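Long-range contacts in MaoC domain protein dehydratase (Chloroflexus aurantiacus, PDB 4E3E), which catalyses the reversible dehydration of beta-methylmalyl-CoA to mesaconyl-CoA, a step of the glyoxylate assimilation cycle: residues His22-Thr27 / Phe73-Pro78; Gly286-Ala291 / Thr317-Cys322. One frame throughout, in Å; residues are numbered along the deposited sequence. Where two conformers were deposited one is given.

In the fold
Contacts 1 and 2 lie on opposite sides of the chain's centre, their nearest atoms about 17 Å apart, and both reach the same antiparallel ten-stranded sheet. Contact 1 joins the strand outermost within this chain, 19-27, to helix 65-80 of the MaoC-like hot-dog region; contact 2 joins two neighbouring strands, 288-300 and 307-318, near the open end of their hairpin. Both are largely buried, although contact 2 includes partly exposed charged residues. Contact 1 relies on side chains, a water bridge and a lysine reaching a backbone carbonyl. Contact 2 adds carboxylates and a salt bridge to a backbone ladder. Each also borders another subunit, the second at contact 1 and the third at contact 2.

Contact 1: His22-Thr27 / Phe73-Pro78; sequences HATPRT and FGKTVP
The ammonium of Lys75 donates to the backbone carbonyl of Thr24, NZ to O 3.0 Å, and also bonds to OE1 of Gln226, so two oxygens grip it. Lys75 belongs to helix 65-80, which packs against strand 19-27 at the margin of the hot-dog sheet. Its side chain sets out with CG anti to the carbonyl carbon (chi1 -50°), then bends twice and crosses that of Thr24 at about a right angle. NZ enters in the plane of the Thr24 carbonyl and also lies near the methyl CG2 of that residue. One water donates to both Ala23 O and Lys75 O, tying the loop to the helix backbone. Arg26, whose guanidinium forms a salt bridge with Asp32, keeps its NE 5.1 Å from Lys75 NZ; Gln226, only weakly bonded to Arg26 NE, probably tempers the repulsion. The imidazole of His22 is fixed in rotation by hydrogen bonds at both nitrogens, ND1 with Asp79 and NE2 with Ser109 of strand 104-116. One ring face thereby lies against the helix backbone, while Thr76 CG2 approaches NE2 at 3.7 Å. A CH-pi contact completes the packing: Thr76 CA sits over the centre of the His22 ring, 3.6 Å above its plane.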
loop_
_atom_site.group_PDB
_atom_site.type_symbol
_atom_site.label_atom_id
_atom_site.label_comp_id
_atom_site.label_asym_id
_atom_site.label_seq_id
_atom_site.Cartn_x
_atom_site.Cartn_y
_atom_site.Cartn_z
ATOM N N HIS A 22 -16.493 -7.403 -19.901
ATOM C CA HIS A 22 -15.176 -7.503 -19.344
ATOM C C HIS A 22 -15.029 -8.440 -18.185
ATOM O O HIS A 22 -15.931 -8.630 -17.405
ATOM C CB HIS A 22 -14.640 -6.118 -19.002
ATOM C CG HIS A 22 -14.681 -5.148 -20.147
ATOM N ND1 HIS A 22 -13.936 -5.288 -21.216
ATOM C CD2 HIS A 22 -15.425 -4.024 -20.350
ATOM C CE1 HIS A 22 -14.169 -4.308 -22.056
ATOM N NE2 HIS A 22 -15.081 -3.534 -21.534
ATOM N N ALA A 23 -13.847 -8.980 -18.033
ATOM C CA ALA A 23 -13.530 -9.860 -16.943
ATOM C C ALA A 23 -13.314 -9.158 -15.612
ATOM O O ALA A 23 -13.186 -7.976 -15.553
ATOM C CB ALA A 23 -12.322 -10.685 -17.295
ATOM N N THR A 24 -13.229 -9.936 -14.557
ATOM C CA THR A 24 -12.791 -9.448 -13.280
ATOM C C THR A 24 -13.599 -8.399 -12.596
ATOM O O THR A 24 -13.147 -7.336 -12.347
ATOM C CB THR A 24 -11.361 -8.897 -13.391
ATOM O OG1 THR A 24 -10.663 -9.641 -14.353
ATOM C CG2 THR A 24 -10.661 -8.988 -12.103
ATOM N N PRO A 25 -14.816 -8.741 -12.254
ATOM C CA PRO A 25 -15.624 -7.892 -11.412
ATOM C C PRO A 25 -14.934 -7.692 -10.077
ATOM O O PRO A 25 -14.242 -8.538 -9.608
ATOM C CB PRO A 25 -16.899 -8.679 -11.245
ATOM C CG PRO A 25 -16.543 -10.053 -11.513
ATOM C CD PRO A 25 -15.416 -10.044 -12.475
ATOM N N ARG A 26 -15.069 -6.508 -9.522
ATOM C CA ARG A 26 -14.255 -6.113 -8.424
ATOM C C ARG A 26 -14.989 -5.562 -7.234
ATOM O O ARG A 26 -15.551 -4.522 -7.319
ATOM C CB ARG A 26 -13.314 -5.048 -8.948
ATOM C CG ARG A 26 -12.443 -4.428 -7.904
ATOM C CD ARG A 26 -11.283 -5.321 -7.585
ATOM N NE ARG A 26 -10.081 -4.570 -7.341
ATOM C CZ ARG A 26 -9.867 -3.870 -6.256
ATOM N NH1 ARG A 26 -10.766 -3.858 -5.315
ATOM N NH2 ARG A 26 -8.760 -3.206 -6.122
ATOM N N THR A 27 -14.895 -6.240 -6.107
ATOM C CA THR A 27 -15.423 -5.741 -4.837
ATOM C C THR A 27 -14.464 -4.689 -4.303
ATOM O O THR A 27 -13.253 -4.933 -4.200
ATOM C CB THR A 27 -15.592 -6.867 -3.807
ATOM O OG1 THR A 27 -16.488 -7.842 -4.332
ATOM C CG2 THR A 27 -16.145 -6.335 -2.483
ATOM N N PHE A 73 -12.463 1.872 -15.695
ATOM C CA PHE A 73 -11.509 1.997 -16.812
ATOM C C PHE A 73 -10.565 0.803 -16.899
ATOM O O PHE A 73 -10.399 0.212 -17.977
ATOM C CB PHE A 73 -10.736 3.315 -16.693
ATOM C CG PHE A 73 -9.768 3.592 -17.827
ATOM C CD1 PHE A 73 -8.538 2.947 -17.905
ATOM C CD2 PHE A 73 -10.068 4.568 -18.789
ATOM C CE1 PHE A 73 -7.628 3.250 -18.936
ATOM C CE2 PHE A 73 -9.169 4.874 -19.804
ATOM C CZ PHE A 73 -7.943 4.212 -19.885
ATOM N N GLY A 74 -9.945 0.444 -15.777
ATOM C CA GLY A 74 -9.007 -0.683 -15.744
ATOM C C GLY A 74 -9.569 -1.993 -16.287
ATOM O O GLY A 74 -8.883 -2.698 -17.016
ATOM N N LYS A 75 -10.812 -2.321 -15.928
ATOM C CA LYS A 75 -11.475 -3.525 -16.441
ATOM C C LYS A 75 -11.546 -3.583 -17.967
ATOM O O LYS A 75 -11.559 -4.678 -18.544
ATOM C CB LYS A 75 -12.915 -3.638 -15.926
ATOM C CG LYS A 75 -13.083 -3.477 -14.441
ATOM C CD LYS A 75 -12.428 -4.613 -13.728
ATOM C CE LYS A 75 -11.432 -4.121 -12.694
ATOM N NZ LYS A 75 -10.798 -5.408 -12.335
ATOM N N THR A 76 -11.618 -2.416 -18.604
ATOM C CA THR A 76 -11.809 -2.343 -20.058
ATOM C C THR A 76 -10.479 -2.489 -20.781
ATOM O O THR A 76 -10.445 -2.823 -21.975
ATOM C CB THR A 76 -12.456 -1.008 -20.521
ATOM O OG1 THR A 76 -11.486 0.064 -20.510
ATOM C CG2 THR A 76 -13.651 -0.656 -19.674
ATOM N N VAL A 77 -9.390 -2.245 -20.057
ATOM C CA VAL A 77 -8.052 -2.217 -20.692
ATOM C C VAL A 77 -7.664 -3.503 -21.473
ATOM O O VAL A 77 -7.213 -3.405 -22.634
ATOM C CB VAL A 77 -6.958 -1.773 -19.700
ATOM C CG1 VAL A 77 -5.554 -1.951 -20.296
ATOM C CG2 VAL A 77 -7.184 -0.314 -19.303
ATOM N N PRO A 78 -7.841 -4.702 -20.864
ATOM C CA PRO A 78 -7.473 -5.930 -21.600
ATOM C C PRO A 78 -8.123 -6.036 -22.992
ATOM O O PRO A 78 -7.458 -6.452 -23.941
ATOM C CB PRO A 78 -7.984 -7.054 -20.678
ATOM C CG PRO A 78 -7.975 -6.445 -19.312
ATOM C CD PRO A 78 -8.444 -5.029 -19.550
HETATM O O HOH W 1 -11.048 -6.980 -17.047
#

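Contact 2: Gly286-Ala291 / Thr317-Cys322; sequences GDTIYA and TKDRPC
Thr288 and Asp319 are linked twice: Asp319 N donates to Thr288 O at 2.8 Å, nearly straight, and Thr288 N returns a bond to OD1 of Asp319 on its syn side, somewhat out of the carboxylate plane. The antiparallel hairpin of strands 288-300 and 307-318 continues with the hydrogen-bonded pair Tyr290 and Thr317. Over one face of the Tyr290 ring lies Arg320 CB, in one of its two conformers, 3.9 Å from the centroid, offset toward the rim in a CH-pi contact. Lys318 NZ forms a salt bridge with Asp287 OD2 at 2.7 Å, from above the carboxylate plane. Farther out, one water donates to Gly286 O and Asp319 OD1, another to Asp287 OD1 and Asp319 OD2; Thr288 OG1 bonds to Thr212 OG1. Pro282 O accepts from Lys318 NZ, and Phe284 N donates to Asp287 OD2, holding the ion pair in place. Asn234 of the third subunit bonds to Tyr290 OH. An alanine at Asp287 would probably leave the Lys318 ammonium without its carboxylate mate and Phe284 N without this acceptor. With two carboxylates 4.4 Å apart, OD1 of Asp287 to OD2 of Asp319, the lysine and the water donating to both probably offset their repulsion.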
loop_
_atom_site.group_PDB
_atom_site.type_symbol
_atom_site.label_atom_id
_atom_site.label_comp_id
_atom_site.label_asym_id
_atom_site.label_seq_id
_atom_site.Cartn_x
_atom_site.Cartn_y
_atom_site.Cartn_z
ATOM N N GLY A 286 9.868 10.435 -11.663
ATOM C CA GLY A 286 10.854 11.519 -11.629
ATOM C C GLY A 286 10.313 12.886 -12.038
ATOM O O GLY A 286 10.947 13.922 -11.790
ATOM N N ASP A 287 9.166 12.902 -12.707
ATOM C CA ASP A 287 8.488 14.151 -12.999
ATOM C C ASP A 287 7.789 14.665 -11.757
ATOM O O ASP A 287 7.167 13.893 -11.009
ATOM C CB ASP A 287 7.463 13.965 -14.119
ATOM C CG ASP A 287 8.116 13.743 -15.491
ATOM O OD1 ASP A 287 9.311 14.061 -15.672
ATOM O OD2 ASP A 287 7.419 13.253 -16.407
ATOM N N THR A 288 7.855 15.973 -11.542
ATOM C CA THR A 288 7.057 16.588 -10.457
ATOM C C THR A 288 5.791 17.249 -11.004
ATOM O O THR A 288 5.867 18.143 -11.845
ATOM C CB THR A 288 7.911 17.596 -9.667
ATOM O OG1 THR A 288 9.095 16.928 -9.215
ATOM C CG2 THR A 288 7.156 18.164 -8.463
ATOM N N ILE A 289 4.628 16.817 -10.507
ATOM C CA ILE A 289 3.357 17.266 -11.038
ATOM C C ILE A 289 2.829 18.449 -10.219
ATOM O O ILE A 289 2.773 18.384 -8.975
ATOM C CB ILE A 289 2.290 16.134 -11.014
ATOM C CG1 ILE A 289 2.744 14.909 -11.845
ATOM C CG2 ILE A 289 0.947 16.656 -11.511
ATOM C CD1 ILE A 289 3.280 15.239 -13.252
ATOM N N TYR A 290 2.445 19.513 -10.930
ATOM C CA TYR A 290 1.759 20.670 -10.354
ATOM C C TYR A 290 0.416 20.814 -11.042
ATOM O O TYR A 290 0.198 20.239 -12.108
ATOM C CB TYR A 290 2.538 21.933 -10.649
ATOM C CG TYR A 290 3.880 22.031 -9.994
ATOM C CD1 TYR A 290 5.023 21.489 -10.602
ATOM C CD2 TYR A 290 4.026 22.716 -8.787
ATOM C CE1 TYR A 290 6.273 21.612 -10.009
ATOM C CE2 TYR A 290 5.268 22.848 -8.186
ATOM C CZ TYR A 290 6.383 22.292 -8.795
ATOM O OH TYR A 290 7.598 22.434 -8.188
ATOM N N ALA A 291 -0.481 21.597 -10.458
ATOM C CA ALA A 291 -1.801 21.774 -11.043
ATOM C C ALA A 291 -2.308 23.202 -10.859
ATOM O O ALA A 291 -1.952 23.888 -9.889
ATOM C CB ALA A 291 -2.793 20.769 -10.452
ATOM N N THR A 317 0.832 20.124 -14.944
ATOM C CA THR A 317 2.080 20.381 -15.619
ATOM C C THR A 317 3.187 19.643 -14.924
ATOM O O THR A 317 3.060 19.271 -13.800
ATOM C CB THR A 317 2.425 21.869 -15.637
ATOM O OG1 THR A 317 2.481 22.369 -14.319
ATOM C CG2 THR A 317 1.404 22.624 -16.355
ATOM N N LYS A 318 4.288 19.443 -15.612
ATOM C CA LYS A 318 5.433 18.864 -14.980
ATOM C C LYS A 318 6.512 19.887 -14.789
ATOM O O LYS A 318 6.795 20.650 -15.666
ATOM C CB LYS A 318 5.964 17.647 -15.723
ATOM C CG LYS A 318 6.335 17.865 -17.161
ATOM C CD LYS A 318 7.296 16.806 -17.637
ATOM C CE LYS A 318 6.560 15.779 -18.440
ATOM N NZ LYS A 318 7.362 14.604 -18.798
ATOM N N ASP A 319 7.078 19.902 -13.605
ATOM C CA ASP A 319 8.210 20.713 -13.316
ATOM C C ASP A 319 7.932 22.156 -13.653
ATOM O O ASP A 319 8.724 22.796 -14.288
ATOM C CB ASP A 319 9.421 20.200 -14.071
ATOM C CG ASP A 319 9.759 18.774 -13.736
ATOM O OD1 ASP A 319 9.321 18.245 -12.731
ATOM O OD2 ASP A 319 10.486 18.163 -14.498
ATOM N N ARG A 320 6.785 22.644 -13.226
ATOM C CA ARG A 320 6.200 23.943 -13.601
ATOM C C ARG A 320 7.171 24.978 -14.180
ATOM O O ARG A 320 8.147 25.366 -13.520
ATOM C CB ARG A 320 5.404 24.549 -12.435
ATOM C CG ARG A 320 6.204 25.402 -11.460
ATOM C CD ARG A 320 5.274 26.371 -10.755
ATOM N NE ARG A 320 4.121 26.690 -11.595
ATOM C CZ ARG A 320 3.110 27.464 -11.215
ATOM N NH1 ARG A 320 3.112 28.008 -10.004
ATOM N NH2 ARG A 320 2.098 27.696 -12.043
ATOM N N PRO A 321 6.900 25.441 -15.419
ATOM C CA PRO A 321 7.748 26.458 -16.054
ATOM C C PRO A 321 7.544 27.862 -15.455
ATOM O O PRO A 321 6.752 28.025 -14.513
ATOM C CB PRO A 321 7.309 26.411 -17.524
ATOM C CG PRO A 321 5.900 25.942 -17.481
ATOM C CD PRO A 321 5.812 24.993 -16.315
ATOM N N CYS A 322 8.264 28.842 -15.967
ATOM C CA CYS A 322 8.182 30.198 -15.444
ATOM C C CYS A 322 6.864 31.018 -15.605
ATOM O O CYS A 322 6.382 31.557 -14.625
ATOM C CB CYS A 322 9.423 30.960 -15.916
ATOM S SG CYS A 322 10.895 29.905 -16.022
HETATM O O HOH W 2 10.879 16.587 -10.936
HETATM O O HOH W 3 11.333 15.751 -14.935
#